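Local coordinates for protein homoprotocatechuate 2,3-dioxygenase (PDB 4Z6M) that cleaves the aromatic ring of homoprotocatechuate between carbons 2 and 3, using molecular oxygen and a bound iron(II) ion, at residues P8-P13 and A92-L97; C99-R103 and D313-N317. The protein carries 1 engineered substitution. Numbering follows the deposited sequence.

Interaction 1: P8-P13 and A92-L97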
ATOM      1  N   PRO A   8      40.044   2.328 -24.013  1.00 17.21           N
ATOM      2  CA  PRO A   8      40.503   1.492 -25.121  1.00 17.27           C
ATOM      3  C   PRO A   8      40.109   2.018 -26.495  1.00 19.36           C
ATOM      4  O   PRO A   8      39.099   2.712 -26.642  1.00 18.95           O
ATOM      5  CB  PRO A   8      39.852   0.139 -24.841  1.00 17.01           C
ATOM      6  CG  PRO A   8      39.634   0.129 -23.359  1.00 15.98           C
ATOM      7  CD  PRO A   8      39.255   1.554 -23.037  1.00 16.48           C
ATOM      8  N   VAL A   9      40.891   1.670 -27.510  1.00 19.17           N
ATOM      9  CA  VAL A   9      40.426   1.819 -28.885  1.00 21.36           C
ATOM     10  C   VAL A   9      39.287   0.828 -29.185  1.00 20.36           C
ATOM     11  O   VAL A   9      38.336   1.163 -29.868  1.00 19.99           O
ATOM     12  CB  VAL A   9      41.596   1.672 -29.887  1.00 21.56           C
ATOM     13  CG1 VAL A   9      41.100   1.692 -31.331  1.00 23.93           C
ATOM     14  CG2 VAL A   9      42.589   2.797 -29.651  1.00 22.11           C
ATOM     15  N   ALA A  10      39.399  -0.388 -28.668  1.00 19.28           N
ATOM     16  CA  ALA A  10      38.384  -1.423 -28.881  1.00 17.80           C
ATOM     17  C   ALA A  10      37.022  -0.967 -28.337  1.00 17.52           C
ATOM     18  O   ALA A  10      36.970  -0.369 -27.272  1.00 16.07           O
ATOM     19  CB  ALA A  10      38.823  -2.691 -28.176  1.00 18.02           C
ATOM     20  N   PRO A  11      35.922  -1.258 -29.061  1.00 16.19           N
ATOM     21  CA  PRO A  11      34.610  -0.798 -28.569  1.00 16.14           C
ATOM     22  C   PRO A  11      34.156  -1.527 -27.303  1.00 14.53           C
ATOM     23  O   PRO A  11      34.420  -2.713 -27.134  1.00 16.70           O
ATOM     24  CB  PRO A  11      33.667  -1.140 -29.719  1.00 18.54           C
ATOM     25  CG  PRO A  11      34.305  -2.319 -30.369  1.00 18.82           C
ATOM     26  CD  PRO A  11      35.779  -1.977 -30.342  1.00 17.87           C
ATOM     27  N   ALA A  12      33.446  -0.825 -26.430  1.00 14.83           N
ATOM     28  CA  ALA A  12      32.898  -1.457 -25.232  1.00 14.67           C
ATOM     29  C   ALA A  12      31.817  -2.469 -25.633  1.00 13.75           C
ATOM     30  O   ALA A  12      31.079  -2.247 -26.607  1.00 14.96           O
ATOM     31  CB  ALA A  12      32.320  -0.420 -24.280  1.00 14.78           C
ATOM     32  N   PRO A  13      31.690  -3.550 -24.861  1.00 13.82           N
ATOM     33  CA  PRO A  13      30.536  -4.423 -25.028  1.00 13.28           C
ATOM     34  C   PRO A  13      29.272  -3.658 -24.662  1.00 13.57           C
ATOM     35  O   PRO A  13      29.311  -2.808 -23.783  1.00 13.65           O
ATOM     36  CB  PRO A  13      30.784  -5.534 -23.997  1.00 13.06           C
ATOM     37  CG  PRO A  13      31.579  -4.858 -22.934  1.00 13.56           C
ATOM     38  CD  PRO A  13      32.511  -3.965 -23.711  1.00 13.81           C
ATOM     39  N   ALA A  92      38.102  -8.470 -25.851  1.00 16.02           N
ATOM     40  CA  ALA A  92      39.044  -7.557 -26.513  1.00 15.77           C
ATOM     41  C   ALA A  92      39.253  -6.274 -25.710  1.00 15.34           C
ATOM     42  O   ALA A  92      40.363  -5.760 -25.618  1.00 16.19           O
ATOM     43  CB  ALA A  92      38.562  -7.206 -27.922  1.00 17.37           C
ATOM     44  N   TYR A  93      38.178  -5.772 -25.126  1.00 14.65           N
ATOM     45  CA  TYR A  93      38.224  -4.531 -24.356  1.00 14.32           C
ATOM     46  C   TYR A  93      39.103  -4.696 -23.115  1.00 13.83           C
ATOM     47  O   TYR A  93      40.019  -3.898 -22.872  1.00 15.70           O
ATOM     48  CB  TYR A  93      36.806  -4.139 -23.975  1.00 13.19           C
ATOM     49  CG  TYR A  93      36.633  -2.756 -23.396  1.00 12.87           C
ATOM     50  CD1 TYR A  93      36.374  -1.676 -24.226  1.00 14.24           C
ATOM     51  CD2 TYR A  93      36.619  -2.544 -22.019  1.00 12.84           C
ATOM     52  CE1 TYR A  93      36.146  -0.409 -23.721  1.00 13.31           C
ATOM     53  CE2 TYR A  93      36.425  -1.267 -21.504  1.00 12.74           C
ATOM     54  CZ  TYR A  93      36.170  -0.212 -22.355  1.00 12.84           C
ATOM     55  OH  TYR A  93      35.943   1.051 -21.860  1.00 14.31           O
ATOM     56  N   TYR A  94      38.864  -5.754 -22.352  1.00 14.49           N
ATOM     57  CA  TYR A  94      39.627  -5.977 -21.138  1.00 13.29           C
ATOM     58  C   TYR A  94      41.069  -6.423 -21.406  1.00 16.12           C
ATOM     59  O   TYR A  94      41.960  -6.097 -20.631  1.00 17.17           O
ATOM     60  CB  TYR A  94      38.897  -6.931 -20.191  1.00 13.30           C
ATOM     61  CG  TYR A  94      37.794  -6.205 -19.424  1.00 13.31           C
ATOM     62  CD1 TYR A  94      38.101  -5.450 -18.298  1.00 13.82           C
ATOM     63  CD2 TYR A  94      36.472  -6.200 -19.876  1.00 13.03           C
ATOM     64  CE1 TYR A  94      37.119  -4.758 -17.612  1.00 11.93           C
ATOM     65  CE2 TYR A  94      35.491  -5.512 -19.198  1.00 12.95           C
ATOM     66  CZ  TYR A  94      35.811  -4.806 -18.070  1.00 12.32           C
ATOM     67  OH  TYR A  94      34.805  -4.143 -17.415  1.00 13.03           O
ATOM     68  N   GLN A  95      41.299  -7.119 -22.519  1.00 16.74           N
ATOM     69  CA  GLN A  95      42.669  -7.434 -22.920  1.00 16.82           C
ATOM     70  C   GLN A  95      43.430  -6.157 -23.261  1.00 17.41           C
ATOM     71  O   GLN A  95      44.590  -6.006 -22.879  1.00 19.92           O
ATOM     72  CB  GLN A  95      42.688  -8.461 -24.049  1.00 17.00           C
ATOM     73  CG  GLN A  95      42.361  -9.841 -23.497  1.00 22.02           C
ATOM     74  CD  GLN A  95      42.231 -10.921 -24.560  1.00 32.12           C
ATOM     75  OE1 GLN A  95      42.023 -10.641 -25.751  1.00 41.26           O
ATOM     76  NE2 GLN A  95      42.330 -12.173 -24.126  1.00 34.53           N
ATOM     77  N   GLU A  96      42.764  -5.210 -23.922  1.00 17.35           N
ATOM     78  CA  GLU A  96      43.405  -3.929 -24.196  1.00 18.12           C
ATOM     79  C   GLU A  96      43.719  -3.137 -22.928  1.00 18.43           C
ATOM     80  O   GLU A  96      44.752  -2.465 -22.860  1.00 20.57           O
ATOM     81  CB  GLU A  96      42.604  -3.088 -25.178  1.00 19.36           C
ATOM     82  CG  GLU A  96      43.383  -1.849 -25.604  1.00 20.87           C
ATOM     83  CD  GLU A  96      42.699  -1.005 -26.647  1.00 21.67           C
ATOM     84  OE1 GLU A  96      41.791  -1.515 -27.349  1.00 20.81           O
ATOM     85  OE2 GLU A  96      43.097   0.190 -26.756  1.00 23.29           O
ATOM     86  N   LEU A  97      42.849  -3.231 -21.919  1.00 17.56           N
ATOM     87  CA  LEU A  97      43.133  -2.659 -20.593  1.00 19.24           C
ATOM     88  C   LEU A  97      44.219  -3.371 -19.786  1.00 20.12           C
ATOM     89  O   LEU A  97      44.595  -2.904 -18.712  1.00 24.20           O
ATOM     90  CB  LEU A  97      41.859  -2.629 -19.743  1.00 17.33           C
ATOM     91  CG  LEU A  97      40.749  -1.677 -20.199  1.00 18.62           C
ATOM     92  CD1 LEU A  97      39.471  -1.921 -19.407  1.00 20.26           C
ATOM     93  CD2 LEU A  97      41.210  -0.228 -20.089  1.00 22.80           C
TER
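Segment 8-13, which leads into strand 15-25 of the N-terminal glyoxalase-type module, lies against the side of helix 84-96 along its last turns, the ring of P8 its main bump. That ring fits a hollow lined by three side chains of 92-97. P8 CG lies over the face of the Y93 ring, 3.6 Å from its centroid in a CH-pi contact; the same P8 CG is 3.6 Å from L97 CD2, and P8 CB is 3.6 Å from E96 CD. A compact, rigid proline ring suits such a slot. Y93 serves as a broad wall: the edge of its ring lies near the A10 carbonyl (A10 O to Y93 CD1 3.4 Å), and A12 CB comes within 3.9 Å of Y93 CE1. From A10 to P13 the chain keeps polyproline-II-like angles and runs along the helix to A90, which P13 touches. V9 instead adopts helical angles, a kink presenting two successive amides to one carboxylate. E96 OE2 accepts from V9 N at 2.8 Å, and E96 OE1 accepts from A10 N at 3.0 Å. V9 and A10, unlike the prolines around them, have an NH to give; one carboxylate, probably ionised, takes both, adding polar attachment to apolar packing.

Interaction 2: C99-R103 and D313-N317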
ATOM      1  N   CYS A  99      43.968  -6.430 -18.446  1.00 15.57           N
ATOM      2  CA  CYS A  99      43.373  -7.150 -17.343  1.00 15.88           C
ATOM      3  C   CYS A  99      43.408  -8.629 -17.636  1.00 16.17           C
ATOM      4  O   CYS A  99      43.317  -9.068 -18.799  1.00 19.21           O
ATOM      5  CB  CYS A  99      41.928  -6.723 -17.143  1.00 15.48           C
ATOM      6  SG  CYS A  99      41.737  -5.030 -16.562  1.00 18.13           S
ATOM      7  N   ARG A 100      43.520  -9.403 -16.576  1.00 15.53           N
ATOM      8  CA  ARG A 100      43.334 -10.831 -16.696  1.00 16.24           C
ATOM      9  C   ARG A 100      41.903 -11.188 -17.093  1.00 16.91           C
ATOM     10  O   ARG A 100      40.973 -10.644 -16.523  1.00 17.10           O
ATOM     11  CB  ARG A 100      43.668 -11.501 -15.399  1.00 17.63           C
ATOM     12  CG  ARG A 100      43.556 -12.997 -15.510  1.00 22.24           C
ATOM     13  CD  ARG A 100      43.897 -13.582 -14.176  1.00 24.80           C
ATOM     14  NE  ARG A 100      43.858 -15.036 -14.181  1.00 24.81           N
ATOM     15  CZ  ARG A 100      43.968 -15.755 -13.075  1.00 25.39           C
ATOM     16  NH1 ARG A 100      44.110 -15.146 -11.895  1.00 24.23           N
ATOM     17  NH2 ARG A 100      43.938 -17.078 -13.149  1.00 33.34           N
ATOM     18  N   THR A 101      41.789 -12.109 -18.058  1.00 15.04           N
ATOM     19  CA  THR A 101      40.521 -12.569 -18.558  1.00 16.41           C
ATOM     20  C   THR A 101      40.509 -14.088 -18.571  1.00 16.13           C
ATOM     21  O   THR A 101      41.547 -14.738 -18.710  1.00 19.42           O
ATOM     22  CB  THR A 101      40.228 -12.022 -19.964  1.00 19.38           C
ATOM     23  OG1 THR A 101      41.170 -12.533 -20.910  1.00 23.78           O
ATOM     24  CG2 THR A 101      40.306 -10.502 -19.978  1.00 19.27           C
ATOM     25  N   GLU A 102      39.307 -14.645 -18.448  1.00 15.19           N
ATOM     26  CA  GLU A 102      39.104 -16.071 -18.601  1.00 15.37           C
ATOM     27  C   GLU A 102      37.765 -16.289 -19.300  1.00 13.99           C
ATOM     28  O   GLU A 102      36.744 -15.775 -18.847  1.00 13.58           O
ATOM     29  CB  GLU A 102      39.104 -16.782 -17.243  1.00 17.37           C
ATOM     30  CG  GLU A 102      38.925 -18.283 -17.407  1.00 21.48           C
ATOM     31  CD  GLU A 102      39.049 -19.086 -16.126  1.00 24.32           C
ATOM     32  OE1 GLU A 102      39.350 -18.486 -15.059  1.00 30.09           O
ATOM     33  OE2 GLU A 102      38.831 -20.328 -16.207  1.00 27.67           O
ATOM     34  N   ARG A 103      37.805 -17.047 -20.395  1.00 14.85           N
ATOM     35  CA  ARG A 103      36.628 -17.265 -21.240  1.00 14.61           C
ATOM     36  C   ARG A 103      36.242 -18.747 -21.183  1.00 15.73           C
ATOM     37  O   ARG A 103      37.092 -19.620 -21.429  1.00 16.62           O
ATOM     38  CB  ARG A 103      36.984 -16.879 -22.679  1.00 17.27           C
ATOM     39  CG  ARG A 103      35.896 -17.105 -23.710  1.00 19.33           C
ATOM     40  CD  ARG A 103      34.980 -15.921 -23.748  1.00 19.66           C
ATOM     41  NE  ARG A 103      34.006 -15.935 -24.838  1.00 17.98           N
ATOM     42  CZ  ARG A 103      34.074 -15.248 -25.978  1.00 16.94           C
ATOM     43  NH1 ARG A 103      35.114 -14.485 -26.283  1.00 23.31           N
ATOM     44  NH2 ARG A 103      33.070 -15.325 -26.838  1.00 19.09           N
ATOM     45  N   ASP A 313      39.721 -13.036  -6.661  1.00 12.00           N
ATOM     46  CA  ASP A 313      40.299 -13.033  -7.984  1.00 13.36           C
ATOM     47  C   ASP A 313      39.901 -14.314  -8.743  1.00 13.73           C
ATOM     48  O   ASP A 313      39.122 -15.139  -8.232  1.00 13.98           O
ATOM     49  CB  ASP A 313      41.834 -12.827  -7.865  1.00 13.68           C
ATOM     50  CG  ASP A 313      42.576 -14.018  -7.267  1.00 14.72           C
ATOM     51  OD1 ASP A 313      42.065 -15.163  -7.261  1.00 14.47           O
ATOM     52  OD2 ASP A 313      43.709 -13.788  -6.757  1.00 16.74           O
ATOM     53  N   LEU A 314      40.397 -14.481  -9.967  1.00 13.38           N
ATOM     54  CA  LEU A 314      39.948 -15.571 -10.816  1.00 14.73           C
ATOM     55  C   LEU A 314      40.515 -16.936 -10.410  1.00 15.78           C
ATOM     56  O   LEU A 314      40.095 -17.969 -10.948  1.00 19.65           O
ATOM     57  CB  LEU A 314      40.272 -15.266 -12.277  1.00 16.59           C
ATOM     58  CG  LEU A 314      39.491 -14.106 -12.888  1.00 20.35           C
ATOM     59  CD1 LEU A 314      39.827 -13.970 -14.363  1.00 24.59           C
ATOM     60  CD2 LEU A 314      37.986 -14.241 -12.695  1.00 25.13           C
ATOM     61  N   ASP A 315      41.480 -16.934  -9.490  1.00 14.58           N
ATOM     62  CA  ASP A 315      42.005 -18.166  -8.877  1.00 14.00           C
ATOM     63  C   ASP A 315      41.316 -18.534  -7.558  1.00 14.82           C
ATOM     64  O   ASP A 315      41.657 -19.537  -6.924  1.00 17.91           O
ATOM     65  CB  ASP A 315      43.494 -18.007  -8.577  1.00 15.36           C
ATOM     66  CG  ASP A 315      44.304 -17.745  -9.801  1.00 18.72           C
ATOM     67  OD1 ASP A 315      44.118 -18.453 -10.803  1.00 22.03           O
ATOM     68  OD2 ASP A 315      45.126 -16.808  -9.759  1.00 22.97           O
ATOM     69  N   GLY A 316      40.362 -17.719  -7.133  1.00 14.78           N
ATOM     70  CA  GLY A 316      39.577 -18.003  -5.946  1.00 15.90           C
ATOM     71  C   GLY A 316      40.179 -17.495  -4.663  1.00 14.92           C
ATOM     72  O   GLY A 316      39.727 -17.849  -3.583  1.00 16.14           O
ATOM     73  N   ASN A 317      41.181 -16.635  -4.784  1.00 13.83           N
ATOM     74  CA  ASN A 317      41.823 -16.044  -3.620  1.00 14.23           C
ATOM     75  C   ASN A 317      41.337 -14.624  -3.376  1.00 13.11           C
ATOM     76  O   ASN A 317      40.977 -13.898  -4.303  1.00 13.29           O
ATOM     77  CB  ASN A 317      43.336 -16.047  -3.808  1.00 16.84           C
ATOM     78  CG  ASN A 317      43.887 -17.452  -4.041  1.00 18.26           C
ATOM     79  OD1 ASN A 317      43.563 -18.371  -3.310  1.00 21.36           O
ATOM     80  ND2 ASN A 317      44.648 -17.625  -5.101  1.00 18.94           N
TER
HETATM   81  O   HOH W   1      37.635 -18.077 -12.399  1.00 30.56           O
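R100 stretches its side chain, with chi1 to chi3 all t, across the turn residue L314, laying one face of its guanidinium over L314 CB (R100 CZ to L314 CB 3.8 Å). The guanidinium's edge meets D315 in a two-pronged salt bridge: R100 NH2 donates to D315 OD1 at 2.7 Å and R100 NH1 to D315 OD2 at 2.9 Å. A long side chain ending in a planar cation suits both tasks. L314 CD1 lies 4.1 Å from E102 CB, so the leucine packs against aliphatic parts of two polar residues. One water donates to both E102 OE1 (3.2 Å) and L314 O (2.9 Å), while E102 forms its salt bridge with R104. Segment 313-317 includes a type I turn closed by G316 N to D313 O at 3.1 Å. D313 OD1 accepts from D315 N at 2.9 Å, an Asx turn, and from N317 N at 3.0 Å. The positive phi of G316 suits glycine, where a CB would strike the preceding carbonyl. Within the chain, strand 101-104 is an outermost strand, paired with 115-119; E119 of that neighbour binds both R100 and the L314 amide, and T101 packs away from the turn onto Y94 of helix 84-96.

Interactions 1 and 2 follow each other along the chain, their centres about 17 Å apart, and each has one segment in the N-terminal glyoxalase-type region: helix 84-96 runs into strand 101-104. At the junction Y94 O and C99 N are 3.0 Å apart, probably hydrogen-bonded, and Y94 CB packs 3.8 Å from T101 CG2. One helix-to-strand unit thus receives the N-terminal segment at interaction 1 and a loop from the C-terminal part of the chain at interaction 2. Neither contact contributes an iron ligand: H155, H214 and E267 bind the metal from strands of the other large sheet. Both centres lie well out, about 24 and 21 Å from the chain's centre, on the same side.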